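LipS lipolytic enzyme (Unidentified, PDB 4FBL) is a thermostable lipolytic enzyme of the alpha/beta-hydrolase fold that hydrolyses ester bonds of lipids, probably by the nucleophilic mechanism common to this family. Local coordinates at residues C[68-73]-C[268-273]; C[147-152]-C[276-281]. All coordinates share one frame; numbering follows the deposited sequence.

Interaction 1 (C[68-73]-C[268-273])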
ATOM      1  N   ARG C  68      -3.729   9.050 -25.682  1.00 25.25           N
ATOM      2  CA  ARG C  68      -3.997  10.103 -26.680  1.00 25.14           C
ATOM      3  C   ARG C  68      -5.217   9.827 -27.606  1.00 25.54           C
ATOM      4  O   ARG C  68      -6.099  10.685 -27.759  1.00 25.92           O
ATOM      5  CB  ARG C  68      -2.715  10.382 -27.491  1.00 26.46           C
ATOM      6  CG  ARG C  68      -2.705  11.804 -28.120  1.00 33.14           C
ATOM      7  CD  ARG C  68      -1.297  12.262 -28.638  1.00 37.82           C
ATOM      8  NE  ARG C  68      -0.673  13.127 -27.610  1.00 45.33           N
ATOM      9  CZ  ARG C  68      -1.212  14.275 -27.158  1.00 51.18           C
ATOM     10  NH1 ARG C  68      -2.386  14.705 -27.650  1.00 54.07           N
ATOM     11  NH2 ARG C  68      -0.594  15.026 -26.240  1.00 50.50           N
ATOM     12  N   PHE C  69      -5.314   8.632 -28.148  1.00 26.41           N
ATOM     13  CA  PHE C  69      -6.486   8.189 -28.929  1.00 28.41           C
ATOM     14  C   PHE C  69      -7.824   8.433 -28.182  1.00 30.44           C
ATOM     15  O   PHE C  69      -8.836   8.877 -28.798  1.00 29.43           O
ATOM     16  CB  PHE C  69      -6.372   6.741 -29.412  1.00 26.44           C
ATOM     17  CG  PHE C  69      -7.603   6.231 -30.174  1.00 32.40           C
ATOM     18  CD1 PHE C  69      -7.746   6.437 -31.576  1.00 34.55           C
ATOM     19  CD2 PHE C  69      -8.624   5.550 -29.512  1.00 31.51           C
ATOM     20  CE1 PHE C  69      -8.936   5.983 -32.286  1.00 32.13           C
ATOM     21  CE2 PHE C  69      -9.793   5.118 -30.183  1.00 34.10           C
ATOM     22  CZ  PHE C  69      -9.935   5.313 -31.612  1.00 33.44           C
ATOM     23  N   LEU C  70      -7.857   8.163 -26.871  1.00 28.55           N
ATOM     24  CA  LEU C  70      -9.061   8.276 -26.138  1.00 26.71           C
ATOM     25  C   LEU C  70      -9.363   9.706 -25.877  1.00 26.49           C
ATOM     26  O   LEU C  70     -10.520  10.137 -25.978  1.00 26.02           O
ATOM     27  CB  LEU C  70      -8.891   7.540 -24.796  1.00 26.11           C
ATOM     28  CG  LEU C  70     -10.061   7.052 -24.003  1.00 28.45           C
ATOM     29  CD1 LEU C  70     -11.101   6.389 -24.903  1.00 30.30           C
ATOM     30  CD2 LEU C  70      -9.549   6.034 -22.907  1.00 24.03           C
ATOM     31  N   ALA C  71      -8.317  10.426 -25.478  1.00 23.95           N
ATOM     32  CA  ALA C  71      -8.436  11.782 -25.075  1.00 23.66           C
ATOM     33  C   ALA C  71      -8.878  12.632 -26.261  1.00 24.41           C
ATOM     34  O   ALA C  71      -9.687  13.540 -26.069  1.00 23.88           O
ATOM     35  CB  ALA C  71      -7.076  12.319 -24.608  1.00 21.87           C
ATOM     36  N   GLU C  72      -8.263  12.421 -27.430  1.00 23.86           N
ATOM     37  CA  GLU C  72      -8.663  13.181 -28.646  1.00 27.25           C
ATOM     38  C   GLU C  72     -10.124  12.895 -29.001  1.00 25.80           C
ATOM     39  O   GLU C  72     -10.847  13.815 -29.371  1.00 26.22           O
ATOM     40  CB  GLU C  72      -7.931  12.706 -29.898  1.00 28.15           C
ATOM     41  CG  GLU C  72      -6.501  12.467 -29.775  1.00 35.83           C
ATOM     42  CD  GLU C  72      -5.712  13.651 -30.200  1.00 46.19           C
ATOM     43  OE1 GLU C  72      -6.175  14.762 -29.828  1.00 51.34           O
ATOM     44  OE2 GLU C  72      -4.645  13.450 -30.856  1.00 43.93           O
ATOM     45  N   GLY C  73     -10.505  11.611 -28.991  1.00 24.55           N
ATOM     46  CA  GLY C  73     -11.904  11.264 -29.080  1.00 25.04           C
ATOM     47  C   GLY C  73     -12.859  12.077 -28.215  1.00 25.95           C
ATOM     48  O   GLY C  73     -13.856  12.554 -28.740  1.00 27.00           O
ATOM     49  N   GLU C 268     -11.267   1.169 -30.076  1.00 23.69           N
ATOM     50  CA  GLU C 268     -12.526   1.763 -30.602  1.00 21.95           C
ATOM     51  C   GLU C 268     -13.761   1.524 -29.780  1.00 20.36           C
ATOM     52  O   GLU C 268     -14.543   2.470 -29.546  1.00 21.31           O
ATOM     53  CB  GLU C 268     -12.756   1.203 -32.017  1.00 23.39           C
ATOM     54  CG  GLU C 268     -11.782   1.809 -33.058  1.00 20.97           C
ATOM     55  CD  GLU C 268     -10.516   0.976 -33.238  1.00 26.91           C
ATOM     56  OE1 GLU C 268     -10.419  -0.144 -32.656  1.00 25.78           O
ATOM     57  OE2 GLU C 268      -9.602   1.518 -33.933  1.00 28.22           O
ATOM     58  N   LEU C 269     -13.984   0.271 -29.401  1.00 20.36           N
ATOM     59  CA  LEU C 269     -15.042  -0.132 -28.449  1.00 20.97           C
ATOM     60  C   LEU C 269     -14.956   0.651 -27.108  1.00 20.70           C
ATOM     61  O   LEU C 269     -15.975   1.189 -26.601  1.00 20.47           O
ATOM     62  CB  LEU C 269     -14.932  -1.634 -28.192  1.00 21.03           C
ATOM     63  CG  LEU C 269     -15.920  -2.212 -27.139  1.00 24.28           C
ATOM     64  CD1 LEU C 269     -17.352  -2.162 -27.628  1.00 23.30           C
ATOM     65  CD2 LEU C 269     -15.580  -3.659 -26.867  1.00 21.41           C
ATOM     66  N   ILE C 270     -13.725   0.826 -26.597  1.00 18.97           N
ATOM     67  CA  ILE C 270     -13.536   1.537 -25.311  1.00 18.14           C
ATOM     68  C   ILE C 270     -13.985   3.024 -25.539  1.00 18.01           C
ATOM     69  O   ILE C 270     -14.664   3.579 -24.705  1.00 17.26           O
ATOM     70  CB  ILE C 270     -12.019   1.525 -24.838  1.00 17.72           C
ATOM     71  CG1 ILE C 270     -11.581   0.111 -24.460  1.00 15.50           C
ATOM     72  CG2 ILE C 270     -11.811   2.509 -23.619  1.00 19.45           C
ATOM     73  CD1 ILE C 270     -10.020  -0.034 -24.334  1.00 17.48           C
ATOM     74  N   LEU C 271     -13.592   3.647 -26.650  1.00 17.68           N
ATOM     75  CA  LEU C 271     -13.930   5.088 -26.851  1.00 18.41           C
ATOM     76  C   LEU C 271     -15.413   5.195 -27.002  1.00 19.86           C
ATOM     77  O   LEU C 271     -16.079   6.092 -26.420  1.00 18.58           O
ATOM     78  CB  LEU C 271     -13.246   5.614 -28.128  1.00 16.60           C
ATOM     79  CG  LEU C 271     -13.547   7.033 -28.563  1.00 20.68           C
ATOM     80  CD1 LEU C 271     -13.356   8.087 -27.436  1.00 12.42           C
ATOM     81  CD2 LEU C 271     -12.756   7.374 -29.799  1.00 20.71           C
ATOM     82  N   GLU C 272     -15.942   4.320 -27.871  1.00 20.79           N
ATOM     83  CA  GLU C 272     -17.433   4.380 -28.142  1.00 21.65           C
ATOM     84  C   GLU C 272     -18.262   4.192 -26.864  1.00 20.61           C
ATOM     85  O   GLU C 272     -19.173   4.961 -26.562  1.00 19.96           O
ATOM     86  CB  GLU C 272     -17.873   3.355 -29.227  1.00 20.61           C
ATOM     87  CG  GLU C 272     -19.291   3.598 -29.755  1.00 26.13           C
ATOM     88  CD  GLU C 272     -20.452   3.194 -28.760  1.00 31.21           C
ATOM     89  OE1 GLU C 272     -20.296   2.203 -27.972  1.00 33.04           O
ATOM     90  OE2 GLU C 272     -21.535   3.885 -28.778  1.00 33.49           O
ATOM     91  N   ARG C 273     -17.987   3.134 -26.112  1.00 21.67           N
ATOM     92  CA  ARG C 273     -18.766   2.887 -24.861  1.00 21.38           C
ATOM     93  C   ARG C 273     -18.482   3.948 -23.789  1.00 20.38           C
ATOM     94  O   ARG C 273     -19.325   4.228 -23.014  1.00 21.17           O
ATOM     95  CB  ARG C 273     -18.481   1.473 -24.307  1.00 20.89           C
ATOM     96  CG  ARG C 273     -18.802   0.441 -25.310  1.00 26.04           C
ATOM     97  CD  ARG C 273     -20.294   0.057 -25.314  1.00 30.44           C
ATOM     98  NE  ARG C 273     -20.394  -1.277 -24.698  1.00 47.47           N
ATOM     99  CZ  ARG C 273     -20.679  -2.413 -25.365  1.00 49.10           C
ATOM    100  NH1 ARG C 273     -21.001  -2.430 -26.676  1.00 51.12           N
ATOM    101  NH2 ARG C 273     -20.661  -3.545 -24.722  1.00 47.78           N
TER
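Leu271 reaches between Phe69 and Leu70, and with this leucine the helices 68-76 and 267-279 meet side by side on one face of the central sheet of an alpha/beta-hydrolase fold. Its CG stands anti to the backbone N (chi1 176°), and beyond it the two methyls part. CD2 lies 3.7 Å from Phe69 CE2, the phenylalanine side chain crossing the leucine at about a right angle. The other methyl, CD1, goes to Leu70, whose own CD1 is 3.8 Å from Leu271 CD1 as the two leucines slide past each other in opposite directions. Leu70 CD1 also meets Ile270 CG2 at 4.1 Å, so the deeper layer is wholly aliphatic, and both residues continue down onto Ile151 of strand 147-151. Phe69 suits the outer margin: its ring, on a partly exposed residue, meets Leu271 through CE2 and CZ, while Lys267 makes a cation-pi contact with it and the CG of Glu268 lies 4.2 Å from Phe69 CZ. No hydrogen bond links the segments; their short axes approach to 10.0 Å, with N-to-C directions 30° apart. Glycine fits at position 73 because a beta carbon there would collide with Leu271; instead, Gly73 CA rests 3.9 Å from Leu271 CD1.

Interaction 2 (C[147-152]-C[276-281])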
ATOM      1  N   GLY C 147     -19.325  10.132 -12.979  1.00 16.52           N
ATOM      2  CA  GLY C 147     -19.075   8.780 -13.467  1.00 14.77           C
ATOM      3  C   GLY C 147     -17.584   8.505 -13.613  1.00 16.11           C
ATOM      4  O   GLY C 147     -16.775   9.435 -13.762  1.00 15.13           O
ATOM      5  N   ILE C 148     -17.186   7.228 -13.542  1.00 15.20           N
ATOM      6  CA  ILE C 148     -15.778   6.892 -13.733  1.00 16.49           C
ATOM      7  C   ILE C 148     -15.693   5.662 -14.687  1.00 16.99           C
ATOM      8  O   ILE C 148     -16.620   4.845 -14.721  1.00 15.58           O
ATOM      9  CB  ILE C 148     -14.977   6.570 -12.380  1.00 15.24           C
ATOM     10  CG1 ILE C 148     -15.707   5.498 -11.580  1.00 19.85           C
ATOM     11  CG2 ILE C 148     -14.803   7.844 -11.492  1.00 17.24           C
ATOM     12  CD1 ILE C 148     -14.843   4.655 -10.522  1.00 17.62           C
ATOM     13  N   MET C 149     -14.548   5.553 -15.386  1.00 16.19           N
ATOM     14  CA  MET C 149     -14.291   4.435 -16.294  1.00 17.10           C
ATOM     15  C   MET C 149     -12.845   3.926 -16.041  1.00 17.98           C
ATOM     16  O   MET C 149     -11.988   4.164 -16.820  1.00 16.68           O
ATOM     17  CB  MET C 149     -14.417   4.957 -17.731  1.00 17.06           C
ATOM     18  CG  MET C 149     -15.828   5.681 -17.989  1.00 18.29           C
ATOM     19  SD  MET C 149     -15.661   7.501 -17.718  1.00 21.42           S
ATOM     20  CE  MET C 149     -15.196   7.963 -19.352  1.00 14.13           C
ATOM     21  N   PRO C 150     -12.596   3.236 -14.923  1.00 17.25           N
ATOM     22  CA  PRO C 150     -11.256   2.651 -14.778  1.00 17.59           C
ATOM     23  C   PRO C 150     -10.996   1.502 -15.807  1.00 17.28           C
ATOM     24  O   PRO C 150     -11.823   0.618 -16.056  1.00 17.66           O
ATOM     25  CB  PRO C 150     -11.256   2.178 -13.329  1.00 16.71           C
ATOM     26  CG  PRO C 150     -12.752   1.799 -13.041  1.00 16.25           C
ATOM     27  CD  PRO C 150     -13.558   2.750 -13.919  1.00 17.57           C
ATOM     28  N   ILE C 151      -9.820   1.537 -16.401  1.00 17.82           N
ATOM     29  CA  ILE C 151      -9.432   0.580 -17.411  1.00 16.83           C
ATOM     30  C   ILE C 151      -8.227  -0.222 -16.899  1.00 18.15           C
ATOM     31  O   ILE C 151      -7.156   0.350 -16.667  1.00 17.04           O
ATOM     32  CB  ILE C 151      -8.992   1.346 -18.676  1.00 15.57           C
ATOM     33  CG1 ILE C 151     -10.147   2.255 -19.203  1.00 17.29           C
ATOM     34  CG2 ILE C 151      -8.664   0.349 -19.787  1.00 17.97           C
ATOM     35  CD1 ILE C 151      -9.718   3.219 -20.376  1.00 17.64           C
ATOM     36  N   ASN C 152      -8.399  -1.538 -16.784  1.00 18.37           N
ATOM     37  CA  ASN C 152      -7.323  -2.407 -16.262  1.00 18.99           C
ATOM     38  C   ASN C 152      -6.622  -1.872 -14.989  1.00 17.54           C
ATOM     39  O   ASN C 152      -5.392  -1.835 -14.898  1.00 17.34           O
ATOM     40  CB  ASN C 152      -6.295  -2.626 -17.387  1.00 20.24           C
ATOM     41  CG  ASN C 152      -6.782  -3.588 -18.411  1.00 19.61           C
ATOM     42  OD1 ASN C 152      -7.622  -4.444 -18.117  1.00 21.74           O
ATOM     43  ND2 ASN C 152      -6.294  -3.443 -19.661  1.00 16.78           N
ATOM     44  N   ALA C 276     -20.548   6.924 -24.851  1.00 20.49           N
ATOM     45  CA  ALA C 276     -21.958   6.564 -24.555  1.00 21.20           C
ATOM     46  C   ALA C 276     -22.308   6.725 -23.028  1.00 22.13           C
ATOM     47  O   ALA C 276     -23.398   7.230 -22.596  1.00 20.33           O
ATOM     48  CB  ALA C 276     -22.228   5.144 -25.060  1.00 21.15           C
ATOM     49  N   PHE C 277     -21.369   6.278 -22.219  1.00 20.84           N
ATOM     50  CA  PHE C 277     -21.479   6.320 -20.782  1.00 19.06           C
ATOM     51  C   PHE C 277     -21.528   7.765 -20.260  1.00 19.19           C
ATOM     52  O   PHE C 277     -22.345   8.116 -19.382  1.00 18.70           O
ATOM     53  CB  PHE C 277     -20.242   5.597 -20.212  1.00 19.69           C
ATOM     54  CG  PHE C 277     -20.153   5.647 -18.655  1.00 21.07           C
ATOM     55  CD1 PHE C 277     -20.996   4.851 -17.861  1.00 18.83           C
ATOM     56  CD2 PHE C 277     -19.263   6.505 -18.035  1.00 17.52           C
ATOM     57  CE1 PHE C 277     -20.883   4.925 -16.423  1.00 20.02           C
ATOM     58  CE2 PHE C 277     -19.187   6.609 -16.618  1.00 15.47           C
ATOM     59  CZ  PHE C 277     -19.935   5.819 -15.839  1.00 15.88           C
ATOM     60  N   ILE C 278     -20.621   8.599 -20.746  1.00 18.80           N
ATOM     61  CA  ILE C 278     -20.682  10.012 -20.461  1.00 18.76           C
ATOM     62  C   ILE C 278     -22.006  10.689 -20.839  1.00 21.52           C
ATOM     63  O   ILE C 278     -22.547  11.441 -19.975  1.00 19.92           O
ATOM     64  CB  ILE C 278     -19.542  10.803 -21.170  1.00 20.19           C
ATOM     65  CG1 ILE C 278     -18.179  10.438 -20.536  1.00 17.98           C
ATOM     66  CG2 ILE C 278     -19.726  12.326 -21.078  1.00 19.99           C
ATOM     67  CD1 ILE C 278     -16.904  10.808 -21.481  1.00 20.50           C
ATOM     68  N   ARG C 279     -22.482  10.498 -22.077  1.00 20.02           N
ATOM     69  CA  ARG C 279     -23.805  11.089 -22.517  1.00 23.60           C
ATOM     70  C   ARG C 279     -24.978  10.640 -21.671  1.00 23.66           C
ATOM     71  O   ARG C 279     -26.045  11.288 -21.608  1.00 23.60           O
ATOM     72  CB  ARG C 279     -24.220  10.513 -23.892  1.00 23.29           C
ATOM     73  CG  ARG C 279     -23.589  11.008 -25.074  1.00 30.57           C
ATOM     74  CD  ARG C 279     -24.526  10.661 -26.336  1.00 39.30           C
ATOM     75  NE  ARG C 279     -24.651   9.212 -26.649  1.00 43.39           N
ATOM     76  CZ  ARG C 279     -23.643   8.447 -27.128  1.00 44.12           C
ATOM     77  NH1 ARG C 279     -22.372   8.915 -27.351  1.00 33.67           N
ATOM     78  NH2 ARG C 279     -23.918   7.181 -27.364  1.00 45.52           N
ATOM     79  N   LYS C 280     -24.860   9.421 -21.151  1.00 24.61           N
ATOM     80  CA  LYS C 280     -25.995   8.860 -20.435  1.00 26.57           C
ATOM     81  C   LYS C 280     -25.911   9.055 -18.939  1.00 24.61           C
ATOM     82  O   LYS C 280     -26.770   8.591 -18.239  1.00 24.52           O
ATOM     83  CB  LYS C 280     -26.249   7.404 -20.761  1.00 26.76           C
ATOM     84  CG  LYS C 280     -27.460   7.305 -21.705  1.00 36.42           C
ATOM     85  CD  LYS C 280     -27.407   6.172 -22.674  1.00 41.60           C
ATOM     86  CE  LYS C 280     -26.058   6.041 -23.286  1.00 44.76           C
ATOM     87  NZ  LYS C 280     -26.057   4.767 -24.090  1.00 52.33           N
ATOM     88  N   HIS C 281     -24.899   9.751 -18.443  1.00 22.35           N
ATOM     89  CA  HIS C 281     -24.851   9.977 -16.971  1.00 20.99           C
ATOM     90  C   HIS C 281     -24.658  11.390 -16.593  1.00 20.53           C
ATOM     91  O   HIS C 281     -24.586  12.260 -17.453  1.00 23.97           O
ATOM     92  CB  HIS C 281     -23.793   9.065 -16.336  1.00 19.20           C
ATOM     93  CG  HIS C 281     -24.148   7.624 -16.461  1.00 21.03           C
ATOM     94  ND1 HIS C 281     -23.886   6.900 -17.613  1.00 25.48           N
ATOM     95  CD2 HIS C 281     -24.887   6.809 -15.656  1.00 19.68           C
ATOM     96  CE1 HIS C 281     -24.385   5.678 -17.480  1.00 22.95           C
ATOM     97  NE2 HIS C 281     -24.968   5.587 -16.298  1.00 21.59           N
TER
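A Met-aromatic contact joins Met149 and Phe277 where strand 147-151 meets the C-terminal end of helix 267-279, the sulfur SD lying 4.8 Å from the centroid of the Phe277 ring, 68° off its normal. The thioether chain bends at chi2 and chi3: CG approaches Phe277 CD2 at 3.5 Å, and the terminal CE lies 3.9 Å from Ile278 CD1. A flexible, polarisable methionine can thus serve an aromatic and an aliphatic neighbour together. An alanine here would remove CG, SD and CE, and would probably leave a gap beside Phe277 and deprive Ile278 CD1 of its methyl partner. The ring also lies against the strand backbone, with Phe277 CZ 3.6 Å from Ile148 O. Gly147 suits this place because a beta carbon would run into the ring; its CA sits 3.8 Å from Phe277 CE2. Over one face of the ring, toward its rim, the C-terminal His281 folds back, and its ND1 donates a hydrogen bond of 2.6 Å to Phe277 O, meeting a carbonyl lone pair with the acceptor in the imidazole plane. Around this buried contact, Phe277 packs on Phe123 of strand 121-127 and Leu222 of strand 221-226, while Met149 and Ile278 both touch Phe74 of helix 68-76.

In the fold
Helix 267-279 serves both contacts: its early turns lie beside helix 68-76 in interaction 1, and its last turn packs on strand 147-151 in interaction 2. The first is partly buried, passing from an aliphatic floor near the sheet to a margin with charged neighbours; the second is fully buried, and there an aromatic ring of the helix meets the strand's backbone and its methionine sulfur. The centres are 11 Å apart, and the contacts meet at Ile151, whose CD1 lies 3.8 Å from Leu70 CD2 and 3.9 Å from Ile270 CG2. Neither has a hydrogen bond between its segments: aliphatic and aromatic packing joins helix to helix, and a Met-aromatic contact is added where helix meets sheet.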